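Local coordinates for protein sialidase B (Streptococcus pneumoniae TIGR4, PDB 4XJA) that hydrolyses the alpha-glycosidic linkages that hold terminal sialic acid residues in oligosaccharides, glycoproteins and glycolipids, at residues I208-T213 against I288-V293; I495-A500 against F518-G523; S579-G584 against G612-A617. The protein carries 1 engineered substitution. All coordinates share one frame; numbering follows the deposited sequence.

Interaction 1: residues I208-T213 against I288-V293. With SFJ ((2R,3R,4R,5R,6R)-5-acetamido-2,3-difluoro-4-hydroxy-6-[(1R,2R)-1,2,3-trihydroxypropyl]tetrahydro-2H-pyran-2-carboxylic acid), chain F; OPX ((1s,3R,4S)-1-[(cyclohexylamino)methyl]-3,4-dihydroxycyclopentanesulfonic acid), chain B.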
loop_
_atom_site.group_PDB
_atom_site.type_symbol
_atom_site.label_atom_id
_atom_site.label_comp_id
_atom_site.label_asym_id
_atom_site.label_seq_id
_atom_site.Cartn_x
_atom_site.Cartn_y
_atom_site.Cartn_z
ATOM N N ILE A 208 2.202 1.918 -1.182
ATOM C CA ILE A 208 3.266 2.926 -1.233
ATOM C C ILE A 208 3.007 4.128 -0.309
ATOM O O ILE A 208 2.925 5.265 -0.766
ATOM C CB ILE A 208 3.540 3.412 -2.681
ATOM C CG1 ILE A 208 3.381 2.270 -3.709
ATOM C CG2 ILE A 208 4.931 4.002 -2.786
ATOM C CD1 ILE A 208 4.346 1.094 -3.528
ATOM N N PRO A 209 2.898 3.877 1.003
ATOM C CA PRO A 209 2.671 4.968 1.963
ATOM C C PRO A 209 3.902 5.834 2.170
ATOM O O PRO A 209 5.036 5.338 2.063
ATOM C CB PRO A 209 2.376 4.224 3.266
ATOM C CG PRO A 209 3.148 2.944 3.150
ATOM C CD PRO A 209 3.045 2.568 1.674
ATOM N N THR A 210 3.672 7.119 2.452
ATOM C CA THR A 210 4.717 8.038 2.897
ATOM C C THR A 210 4.234 8.795 4.149
ATOM O O THR A 210 3.029 8.908 4.388
ATOM C CB THR A 210 5.059 9.080 1.829
ATOM O OG1 THR A 210 4.074 10.121 1.855
ATOM C CG2 THR A 210 5.118 8.454 0.430
ATOM N N LEU A 211 5.180 9.309 4.934
ATOM C CA LEU A 211 4.896 10.168 6.085
ATOM C C LEU A 211 5.980 11.222 6.147
ATOM O O LEU A 211 7.130 10.929 5.852
ATOM C CB LEU A 211 4.951 9.375 7.396
ATOM C CG LEU A 211 3.829 8.404 7.732
ATOM C CD1 LEU A 211 4.221 7.585 8.968
ATOM C CD2 LEU A 211 2.523 9.178 7.992
ATOM N N TYR A 212 5.630 12.445 6.544
ATOM C CA TYR A 212 6.623 13.502 6.650
ATOM C C TYR A 212 6.152 14.481 7.720
ATOM O O TYR A 212 4.987 14.870 7.746
ATOM C CB TYR A 212 6.793 14.205 5.295
ATOM C CG TYR A 212 8.006 15.125 5.208
ATOM C CD1 TYR A 212 7.979 16.402 5.760
ATOM C CD2 TYR A 212 9.169 14.718 4.566
ATOM C CE1 TYR A 212 9.090 17.251 5.678
ATOM C CE2 TYR A 212 10.279 15.562 4.473
ATOM C CZ TYR A 212 10.228 16.824 5.027
ATOM O OH TYR A 212 11.323 17.669 4.943
ATOM N N THR A 213 7.047 14.867 8.619
ATOM C CA THR A 213 6.652 15.787 9.690
ATOM C C THR A 213 7.023 17.204 9.286
ATOM O O THR A 213 8.205 17.508 9.103
ATOM C CB THR A 213 7.353 15.450 11.001
ATOM O OG1 THR A 213 7.087 14.083 11.339
ATOM C CG2 THR A 213 6.860 16.367 12.126
ATOM N N ILE A 288 2.392 7.105 -9.869
ATOM C CA ILE A 288 2.853 6.004 -9.023
ATOM C C ILE A 288 4.137 6.382 -8.296
ATOM O O ILE A 288 4.984 7.068 -8.868
ATOM C CB ILE A 288 3.015 4.694 -9.863
ATOM C CG1 ILE A 288 3.516 3.526 -9.015
ATOM C CG2 ILE A 288 3.919 4.912 -11.085
ATOM C CD1 ILE A 288 3.452 2.211 -9.767
ATOM N N ASP A 289 4.251 5.959 -7.034
ATOM C CA ASP A 289 5.439 6.186 -6.202
ATOM C C ASP A 289 5.676 7.664 -5.879
ATOM O O ASP A 289 6.396 8.355 -6.600
ATOM C CB ASP A 289 6.700 5.588 -6.848
ATOM C CG ASP A 289 6.658 4.067 -6.936
ATOM O OD1 ASP A 289 5.747 3.457 -6.342
ATOM O OD2 ASP A 289 7.557 3.482 -7.585
ATOM N N SER A 290 5.086 8.143 -4.789
ATOM C CA SER A 290 5.228 9.542 -4.410
ATOM C C SER A 290 6.270 9.726 -3.315
ATOM O O SER A 290 6.668 8.773 -2.635
ATOM C CB SER A 290 3.882 10.151 -3.966
ATOM O OG SER A 290 3.278 9.437 -2.892
ATOM N N SER A 291 6.700 10.973 -3.143
ATOM C CA SER A 291 7.726 11.318 -2.167
ATOM C C SER A 291 7.480 12.775 -1.810
ATOM O O SER A 291 7.092 13.562 -2.680
ATOM C CB SER A 291 9.114 11.147 -2.788
ATOM O OG SER A 291 10.121 11.245 -1.806
ATOM N N ILE A 292 7.707 13.134 -0.547
ATOM C CA ILE A 292 7.368 14.469 -0.036
ATOM C C ILE A 292 8.594 15.142 0.589
ATOM O O ILE A 292 9.448 14.469 1.179
ATOM C CB ILE A 292 6.299 14.376 1.080
ATOM C CG1 ILE A 292 4.988 13.803 0.565
ATOM C CG2 ILE A 292 6.013 15.742 1.715
ATOM C CD1 ILE A 292 4.002 13.560 1.712
ATOM N N VAL A 293 8.676 16.465 0.465
ATOM C CA VAL A 293 9.661 17.242 1.215
ATOM C C VAL A 293 9.080 18.611 1.552
ATOM O O VAL A 293 8.143 19.077 0.885
ATOM C CB VAL A 293 10.971 17.391 0.419
ATOM C CG1 VAL A 293 10.863 18.541 -0.590
ATOM C CG2 VAL A 293 12.152 17.590 1.370
HETATM C C11 SFJ F . 7.387 2.586 -10.945
HETATM C C9 SFJ F . 9.506 -3.337 -10.670
HETATM C C10 SFJ F . 6.994 1.219 -10.384
HETATM C C1 SFJ F . 7.390 -3.551 -5.644
HETATM C C7 SFJ F . 7.618 -2.205 -9.735
HETATM C C4 SFJ F . 6.307 0.040 -6.929
HETATM C C3 SFJ F . 5.981 -1.344 -6.237
HETATM C C5 SFJ F . 6.758 -0.203 -8.389
HETATM C C6 SFJ F . 7.865 -1.243 -8.497
HETATM C C2 SFJ F . 7.012 -2.540 -6.771
HETATM N N5 SFJ F . 7.157 1.025 -9.058
HETATM O O10 SFJ F . 6.517 0.392 -11.121
HETATM O O9 SFJ F . 8.998 -2.981 -11.918
HETATM O O1A SFJ F . 8.538 -4.013 -5.642
HETATM O O8 SFJ F . 8.848 -4.059 -8.594
HETATM O O7 SFJ F . 6.264 -2.461 -10.132
HETATM O O4 SFJ F . 5.304 0.957 -6.857
HETATM O O6 SFJ F . 8.114 -1.927 -7.312
HETATM F FAI SFJ F . 4.963 -1.571 -6.446
HETATM F FAJ SFJ F . 6.553 -3.370 -7.590
HETATM O O1B SFJ F . 6.440 -3.847 -4.919
HETATM C C8 SFJ F . 8.354 -3.581 -9.802
HETATM C CAF OPX B . 10.589 16.418 15.931
HETATM C CAG OPX B . 11.411 17.610 15.580
HETATM C CAH OPX B . 9.764 15.987 14.747
HETATM C CAI OPX B . 12.173 17.469 14.288
HETATM C CAJ OPX B . 10.630 15.721 13.560
HETATM C CAK OPX B . 11.415 16.465 10.726
HETATM C CAL OPX B . 12.647 14.555 9.592
HETATM C CAM OPX B . 11.259 16.017 8.317
HETATM C CAO OPX B . 12.216 13.898 8.309
HETATM C CAP OPX B . 11.006 14.559 7.963
HETATM C CAQ OPX B . 11.335 16.956 13.140
HETATM C CAR OPX B . 12.173 15.979 9.487
HETATM N NAN OPX B . 12.198 16.629 11.986
HETATM O OAA OPX B . 14.516 16.987 10.242
HETATM O OAB OPX B . 14.311 16.495 7.850
HETATM O OAC OPX B . 11.952 12.584 8.596
HETATM O OAD OPX B . 10.020 14.131 8.827
HETATM O OAE OPX B . 13.146 18.416 8.826
HETATM S SAS OPX B . 13.601 17.018 9.077
HETATM O O HOH W 1 2.914 6.827 -3.192
#
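Ile208 lays its branch methyl CG2 against the carboxylate of Asp289, with CG2 3.7 Å from Asp289 OD1. In the two segments the strands run parallel, their axes 7.3 Å apart, without a direct hydrogen bond between the backbones. Strands 205-213 and 286-294 each start a blade of the sialidase beta-propeller, and here they line its centre side by side. A water bridges the gap beyond Ile208: it donates to Ile208 O at 2.9 Å and accepts from Ser290 N. Thr210 comes next, its CG2 methyl resting 3.4 Å from Ser290 O. Thr210 OG1 lies against the end methyl of Ile292, but its polar partner is Ser222, whose hydroxyl also bonds Ser290 OG and so ties both strands to strand 219-226. Tyr212 CG lies anti to the backbone N (chi1 -168°), which carries the ring across to Ile292 and Val293. Val293 CA makes a CH-pi contact with one face, while atom CAP of the sulfonate ligand OPX lies 3.6 Å above the centre of the opposite face. Thr213 does not reach residues 288-293; its backbone N donates to OPX OAD over 3.1 Å in a nearly straight bond (167°).

The two ends of the contact thus do different chemistry. Around Ile208, the carboxylate of Asp289 grips the difluoro sialic acid analogue SFJ with both oxygens, OD1 taking the O4 hydroxyl at 2.6 Å and OD2 the acetamido N5 at 2.9 Å. This paired acceptance fixes the rotation of the carboxylate and reads two substituents of the sugar ring, while the Ile208 methyls give its OD1 side an apolar flank. At the other end the Tyr212 ring, between Val293 and OPX, offers one face to a second bound ligand.

Interaction 2: residues I495-A500 against F518-G523. With SFJ ((2R,3R,4R,5R,6R)-5-acetamido-2,3-difluoro-4-hydroxy-6-[(1R,2R)-1,2,3-trihydroxypropyl]tetrahydro-2H-pyran-2-carboxylic acid), chain F.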
loop_
_atom_site.group_PDB
_atom_site.type_symbol
_atom_site.label_atom_id
_atom_site.label_comp_id
_atom_site.label_asym_id
_atom_site.label_seq_id
_atom_site.Cartn_x
_atom_site.Cartn_y
_atom_site.Cartn_z
ATOM N N ILE A 495 25.945 2.228 -8.938
ATOM C CA ILE A 495 25.766 1.108 -8.033
ATOM C C ILE A 495 26.060 -0.187 -8.798
ATOM O O ILE A 495 25.864 -0.246 -10.006
ATOM C CB ILE A 495 24.347 1.101 -7.418
ATOM C CG1 ILE A 495 23.287 1.028 -8.509
ATOM C CG2 ILE A 495 24.120 2.354 -6.575
ATOM C CD1 ILE A 495 21.871 0.965 -7.957
ATOM N N PRO A 496 26.540 -1.224 -8.096
ATOM C CA PRO A 496 27.017 -2.443 -8.768
ATOM C C PRO A 496 25.941 -3.486 -9.098
ATOM O O PRO A 496 26.243 -4.676 -9.101
ATOM C CB PRO A 496 28.002 -3.028 -7.752
ATOM C CG PRO A 496 27.464 -2.589 -6.420
ATOM C CD PRO A 496 26.869 -1.215 -6.657
ATOM N N PHE A 497 24.716 -3.052 -9.356
ATOM C CA PHE A 497 23.677 -3.950 -9.844
ATOM C C PHE A 497 23.043 -3.290 -11.052
ATOM O O PHE A 497 22.781 -2.083 -11.035
ATOM C CB PHE A 497 22.586 -4.192 -8.788
ATOM C CG PHE A 497 23.026 -3.919 -7.388
ATOM C CD1 PHE A 497 23.656 -4.900 -6.643
ATOM C CD2 PHE A 497 22.811 -2.676 -6.816
ATOM C CE1 PHE A 497 24.075 -4.643 -5.352
ATOM C CE2 PHE A 497 23.224 -2.416 -5.525
ATOM C CZ PHE A 497 23.862 -3.397 -4.795
ATOM N N LYS A 498 22.821 -4.061 -12.110
ATOM C CA LYS A 498 21.957 -3.598 -13.182
ATOM C C LYS A 498 20.580 -4.135 -12.836
ATOM O O LYS A 498 20.467 -5.085 -12.055
ATOM C CB LYS A 498 22.415 -4.127 -14.541
ATOM C CG LYS A 498 23.851 -3.777 -14.905
ATOM C CD LYS A 498 24.087 -3.950 -16.401
ATOM C CE LYS A 498 25.569 -3.972 -16.748
ATOM N NZ LYS A 498 25.772 -4.119 -18.221
ATOM N N ASN A 499 19.541 -3.515 -13.384
ATOM C CA ASN A 499 18.176 -4.025 -13.237
ATOM C C ASN A 499 17.657 -4.060 -11.796
ATOM O O ASN A 499 16.807 -4.886 -11.449
ATOM C CB ASN A 499 18.054 -5.411 -13.880
ATOM C CG ASN A 499 18.527 -5.420 -15.322
ATOM O OD1 ASN A 499 18.574 -4.375 -15.971
ATOM N ND2 ASN A 499 18.875 -6.602 -15.833
ATOM N N ALA A 500 18.163 -3.163 -10.957
ATOM C CA ALA A 500 17.742 -3.136 -9.561
ATOM C C ALA A 500 16.610 -2.136 -9.350
ATOM O O ALA A 500 16.617 -1.047 -9.919
ATOM C CB ALA A 500 18.917 -2.811 -8.654
ATOM N N PHE A 518 19.483 1.833 0.713
ATOM C CA PHE A 518 18.724 1.402 -0.454
ATOM C C PHE A 518 18.554 -0.093 -0.669
ATOM O O PHE A 518 19.361 -0.916 -0.210
ATOM C CB PHE A 518 19.191 2.107 -1.748
ATOM C CG PHE A 518 20.615 1.825 -2.143
ATOM C CD1 PHE A 518 21.671 2.445 -1.490
ATOM C CD2 PHE A 518 20.896 0.974 -3.210
ATOM C CE1 PHE A 518 22.988 2.209 -1.882
ATOM C CE2 PHE A 518 22.199 0.724 -3.594
ATOM C CZ PHE A 518 23.246 1.341 -2.931
ATOM N N ARG A 519 17.460 -0.411 -1.363
ATOM C CA ARG A 519 17.107 -1.768 -1.776
ATOM C C ARG A 519 18.032 -2.235 -2.890
ATOM O O ARG A 519 18.413 -1.452 -3.766
ATOM C CB ARG A 519 15.658 -1.760 -2.285
ATOM C CG ARG A 519 15.114 -3.064 -2.868
ATOM C CD ARG A 519 13.702 -2.808 -3.378
ATOM N NE ARG A 519 13.165 -3.894 -4.197
ATOM C CZ ARG A 519 11.913 -3.933 -4.633
ATOM N NH1 ARG A 519 11.071 -2.953 -4.317
ATOM N NH2 ARG A 519 11.507 -4.952 -5.376
ATOM N N THR A 520 18.400 -3.511 -2.856
ATOM C CA THR A 520 19.274 -4.082 -3.879
ATOM C C THR A 520 18.717 -5.412 -4.376
ATOM O O THR A 520 17.566 -5.767 -4.115
ATOM C CB THR A 520 20.684 -4.367 -3.330
ATOM O OG1 THR A 520 20.635 -5.529 -2.489
ATOM C CG2 THR A 520 21.226 -3.173 -2.522
ATOM N N THR A 521 19.566 -6.164 -5.062
ATOM C CA THR A 521 19.202 -7.478 -5.565
ATOM C C THR A 521 20.049 -8.544 -4.882
ATOM O O THR A 521 20.136 -9.669 -5.370
ATOM C CB THR A 521 19.452 -7.573 -7.071
ATOM O OG1 THR A 521 20.783 -7.111 -7.341
ATOM C CG2 THR A 521 18.460 -6.709 -7.837
ATOM N N THR A 522 20.678 -8.189 -3.761
ATOM C CA THR A 522 21.626 -9.095 -3.101
ATOM C C THR A 522 21.111 -9.749 -1.836
ATOM O O THR A 522 21.822 -10.544 -1.228
ATOM C CB THR A 522 22.950 -8.389 -2.714
ATOM O OG1 THR A 522 22.704 -7.418 -1.688
ATOM C CG2 THR A 522 23.582 -7.720 -3.922
ATOM N N GLY A 523 19.900 -9.392 -1.420
ATOM C CA GLY A 523 19.380 -9.859 -0.146
ATOM C C GLY A 523 19.843 -9.022 1.042
ATOM O O GLY A 523 19.485 -9.312 2.190
HETATM C C11 SFJ F . 7.387 2.586 -10.945
HETATM C C9 SFJ F . 9.506 -3.337 -10.670
HETATM C C10 SFJ F . 6.994 1.219 -10.384
HETATM C C1 SFJ F . 7.390 -3.551 -5.644
HETATM C C7 SFJ F . 7.618 -2.205 -9.735
HETATM C C4 SFJ F . 6.307 0.040 -6.929
HETATM C C3 SFJ F . 5.981 -1.344 -6.237
HETATM C C5 SFJ F . 6.758 -0.203 -8.389
HETATM C C6 SFJ F . 7.865 -1.243 -8.497
HETATM C C2 SFJ F . 7.012 -2.540 -6.771
HETATM N N5 SFJ F . 7.157 1.025 -9.058
HETATM O O10 SFJ F . 6.517 0.392 -11.121
HETATM O O9 SFJ F . 8.998 -2.981 -11.918
HETATM O O1A SFJ F . 8.538 -4.013 -5.642
HETATM O O8 SFJ F . 8.848 -4.059 -8.594
HETATM O O7 SFJ F . 6.264 -2.461 -10.132
HETATM O O4 SFJ F . 5.304 0.957 -6.857
HETATM O O6 SFJ F . 8.114 -1.927 -7.312
HETATM F FAI SFJ F . 4.963 -1.571 -6.446
HETATM F FAJ SFJ F . 6.553 -3.370 -7.590
HETATM O O1B SFJ F . 6.440 -3.847 -4.919
HETATM C C8 SFJ F . 8.354 -3.581 -9.802
#
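Phe497 drives its ring into the bend formed by residues 518-522 and meets a different neighbour on each side. Thr520 CB sits over one face, toward its rim, 4.0 Å from the ring centroid in a CH-pi contact, while Pro496 CG lies over the rim of the opposite face. Phe518 meets this ring edge against edge, each CE2 near the plane of the other ring and the two CE2 atoms 3.8 Å apart. Thr522 comes in crosswise, bringing its CG2 methyl to 3.4 Å from Phe497 CE1. Ile495 and Phe518 run antiparallel to one another, with Ile495 CG2 3.9 Å from Phe518 CZ.

Thr520 and Thr522 spend their hydroxyls on the turn, whereas Thr521 OG1 lies beside the Phe497 ring, 3.7 Å from Phe497 CD1. Thr520 OG1 stands between the backbone N and carbonyl carbon (chi1 74°) and accepts from Thr522 N at 2.9 Å (166°), an ST turn; it also takes the Thr522 hydroxyl and bonds Lys524 O. That torsion leaves CG2 for the aromatic ring.

Arg519 leaves this apolar packing on an extended chain and reaches SFJ, where NH1 and NH2 both donate to carboxylate oxygen O1A, NH1 at 3.0 Å. Glu503 salt-bridges NH1 as well. The packing of rings and methyls lies next to Arg519 in the chain and probably helps to place this arginine, which is likely to bind the substrate in the same way.

Interaction 3: residues S579-G584 against G612-A617. With SFJ ((2R,3R,4R,5R,6R)-5-acetamido-2,3-difluoro-4-hydroxy-6-[(1R,2R)-1,2,3-trihydroxypropyl]tetrahydro-2H-pyran-2-carboxylic acid), chain F.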
loop_
_atom_site.group_PDB
_atom_site.type_symbol
_atom_site.label_atom_id
_atom_site.label_comp_id
_atom_site.label_asym_id
_atom_site.label_seq_id
_atom_site.Cartn_x
_atom_site.Cartn_y
_atom_site.Cartn_z
ATOM N N SER A 579 12.756 -14.805 2.904
ATOM C CA SER A 579 11.733 -15.591 2.210
ATOM C C SER A 579 10.651 -14.757 1.518
ATOM O O SER A 579 10.337 -14.983 0.342
ATOM C CB SER A 579 11.066 -16.564 3.186
ATOM O OG SER A 579 12.043 -17.313 3.883
ATOM N N GLY A 580 10.073 -13.805 2.248
ATOM C CA GLY A 580 9.022 -12.967 1.687
ATOM C C GLY A 580 8.992 -11.579 2.314
ATOM O O GLY A 580 9.942 -11.186 2.996
ATOM N N ARG A 581 7.922 -10.826 2.072
ATOM C CA ARG A 581 7.781 -9.515 2.705
ATOM C C ARG A 581 6.989 -9.719 3.981
ATOM O O ARG A 581 5.759 -9.596 4.013
ATOM C CB ARG A 581 7.135 -8.502 1.746
ATOM C CG ARG A 581 8.032 -8.222 0.502
ATOM C CD ARG A 581 7.430 -7.221 -0.460
ATOM N NE ARG A 581 8.439 -6.685 -1.379
ATOM C CZ ARG A 581 8.162 -5.950 -2.448
ATOM N NH1 ARG A 581 6.899 -5.661 -2.739
ATOM N NH2 ARG A 581 9.147 -5.500 -3.218
ATOM N N LYS A 582 7.718 -10.077 5.031
ATOM C CA LYS A 582 7.132 -10.365 6.339
ATOM C C LYS A 582 8.194 -10.121 7.395
ATOM O O LYS A 582 9.341 -9.796 7.063
ATOM C CB LYS A 582 6.644 -11.820 6.394
ATOM C CG LYS A 582 7.687 -12.859 5.959
ATOM C CD LYS A 582 7.027 -14.244 5.804
ATOM C CE LYS A 582 8.059 -15.314 5.527
ATOM N NZ LYS A 582 7.449 -16.601 5.061
ATOM N N GLY A 583 7.827 -10.280 8.659
ATOM C CA GLY A 583 8.772 -10.057 9.740
ATOM C C GLY A 583 9.209 -8.607 9.830
ATOM O O GLY A 583 10.406 -8.306 9.865
ATOM N N GLY A 584 8.239 -7.697 9.866
ATOM C CA GLY A 584 8.550 -6.283 9.910
ATOM C C GLY A 584 9.317 -5.886 11.159
ATOM O O GLY A 584 9.011 -6.346 12.260
ATOM N N GLY A 612 2.715 -10.429 7.421
ATOM C CA GLY A 612 3.188 -9.610 6.319
ATOM C C GLY A 612 3.622 -8.207 6.687
ATOM O O GLY A 612 3.030 -7.569 7.565
ATOM N N TYR A 613 4.664 -7.727 6.007
ATOM C CA TYR A 613 5.149 -6.362 6.178
ATOM C C TYR A 613 5.935 -6.014 4.931
ATOM O O TYR A 613 6.930 -6.681 4.615
ATOM C CB TYR A 613 6.055 -6.274 7.409
ATOM C CG TYR A 613 6.420 -4.862 7.847
ATOM C CD1 TYR A 613 7.541 -4.208 7.333
ATOM C CD2 TYR A 613 5.665 -4.201 8.806
ATOM C CE1 TYR A 613 7.886 -2.910 7.765
ATOM C CE2 TYR A 613 5.991 -2.916 9.225
ATOM C CZ TYR A 613 7.094 -2.279 8.712
ATOM O OH TYR A 613 7.396 -1.005 9.167
ATOM N N ALA A 614 5.493 -4.997 4.194
ATOM C CA ALA A 614 6.184 -4.651 2.952
ATOM C C ALA A 614 6.681 -3.213 2.930
ATOM O O ALA A 614 7.557 -2.847 3.719
ATOM C CB ALA A 614 5.317 -4.965 1.729
ATOM N N TYR A 615 6.153 -2.397 2.026
ATOM C CA TYR A 615 6.590 -1.006 1.955
ATOM C C TYR A 615 6.137 -0.284 3.217
ATOM O O TYR A 615 5.093 -0.608 3.787
ATOM C CB TYR A 615 6.007 -0.309 0.733
ATOM C CG TYR A 615 6.744 -0.561 -0.571
ATOM C CD1 TYR A 615 7.115 -1.849 -0.961
ATOM C CD2 TYR A 615 7.015 0.485 -1.442
ATOM C CE1 TYR A 615 7.770 -2.075 -2.189
ATOM C CE2 TYR A 615 7.655 0.268 -2.658
ATOM C CZ TYR A 615 8.023 -1.004 -3.029
ATOM O OH TYR A 615 8.655 -1.184 -4.247
ATOM N N SER A 616 6.915 0.704 3.652
ATOM C CA SER A 616 6.631 1.366 4.918
ATOM C C SER A 616 7.082 2.811 4.897
ATOM O O SER A 616 7.905 3.211 4.070
ATOM C CB SER A 616 7.338 0.636 6.055
ATOM O OG SER A 616 8.748 0.677 5.887
ATOM N N ALA A 617 6.539 3.581 5.834
ATOM C CA ALA A 617 6.873 4.979 6.019
ATOM C C ALA A 617 7.058 5.184 7.507
ATOM O O ALA A 617 6.254 4.716 8.299
ATOM C CB ALA A 617 5.729 5.846 5.533
HETATM C C11 SFJ F . 7.387 2.586 -10.945
HETATM C C9 SFJ F . 9.506 -3.337 -10.670
HETATM C C10 SFJ F . 6.994 1.219 -10.384
HETATM C C1 SFJ F . 7.390 -3.551 -5.644
HETATM C C7 SFJ F . 7.618 -2.205 -9.735
HETATM C C4 SFJ F . 6.307 0.040 -6.929
HETATM C C3 SFJ F . 5.981 -1.344 -6.237
HETATM C C5 SFJ F . 6.758 -0.203 -8.389
HETATM C C6 SFJ F . 7.865 -1.243 -8.497
HETATM C C2 SFJ F . 7.012 -2.540 -6.771
HETATM N N5 SFJ F . 7.157 1.025 -9.058
HETATM O O10 SFJ F . 6.517 0.392 -11.121
HETATM O O9 SFJ F . 8.998 -2.981 -11.918
HETATM O O1A SFJ F . 8.538 -4.013 -5.642
HETATM O O8 SFJ F . 8.848 -4.059 -8.594
HETATM O O7 SFJ F . 6.264 -2.461 -10.132
HETATM O O4 SFJ F . 5.304 0.957 -6.857
HETATM O O6 SFJ F . 8.114 -1.927 -7.312
HETATM F FAI SFJ F . 4.963 -1.571 -6.446
HETATM F FAJ SFJ F . 6.553 -3.370 -7.590
HETATM O O1B SFJ F . 6.440 -3.847 -4.919
HETATM C C8 SFJ F . 8.354 -3.581 -9.802
#
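Lys582 and Gly612 form a single beta bridge, their CA atoms 4.0 Å apart, where the two backbones meet at nearly a right angle (91°). Beside it, Tyr613 N donates to Arg581 O at 2.9 Å, and Gly612 CA adds a CA-H...O contact to the same oxygen. Past the bridge, Gly584 lies over a face of the Tyr613 ring, with CA 3.6 Å from the centroid in a CH-pi contact; the hydroxyl of Tyr613 is bonded to Ser573.

Arg581 runs on an extended chain toward SFJ, with CD 3.8 Å from Ala614 CB. Its guanidinium then comes beside Tyr615, whose CE1 lies over one face of the flat group, 3.7 Å from Arg581 NH1. With CG turned away from its own carbonyl carbon (chi1 -81°), Tyr615 brings its ring alongside the guanidinium.

At its edge, the guanidinium meets the SFJ carboxylate in a two-pronged, nearly straight pair of bonds, NH1 to O1B and NH2 to O1A, both 2.9 Å. Gly552 and Ser635 take further hydrogens of the same group, which leaves it little freedom to turn. Tyr615 OH, bonded to Glu503, stands 3.3 Å from the anomeric carbon C2 of SFJ, which still carries its fluorine. Arg581, with Arg519, probably holds the carboxylate so that the anomeric carbon lies beside the tyrosine that is the likely nucleophile, as expected for a family 33 sialidase.

Overall arrangement
Following the chain from the N terminus, the three contacts come in series, none enclosing or crossing another. Interaction 1 closes a loop of 74 residues and sets the inner strands of two successive blades side by side. Interaction 2 follows, a short closure between the connections flanking strands 504-510 and 513-518. Interaction 3 closes a loop of 27 residues, joining the loop before strand 584-592 to the approach to strand 616-620. There the propeller ring closes: Ile208 CD1 packs 3.4 Å from Tyr615 CD2, and Ala617 lies beside Thr210. Interactions 1 and 2 do not touch, yet both reach SFJ; Arg519 meets Tyr615 and Arg581 of interaction 3, and both arginines gather round its carboxylate with Arg207.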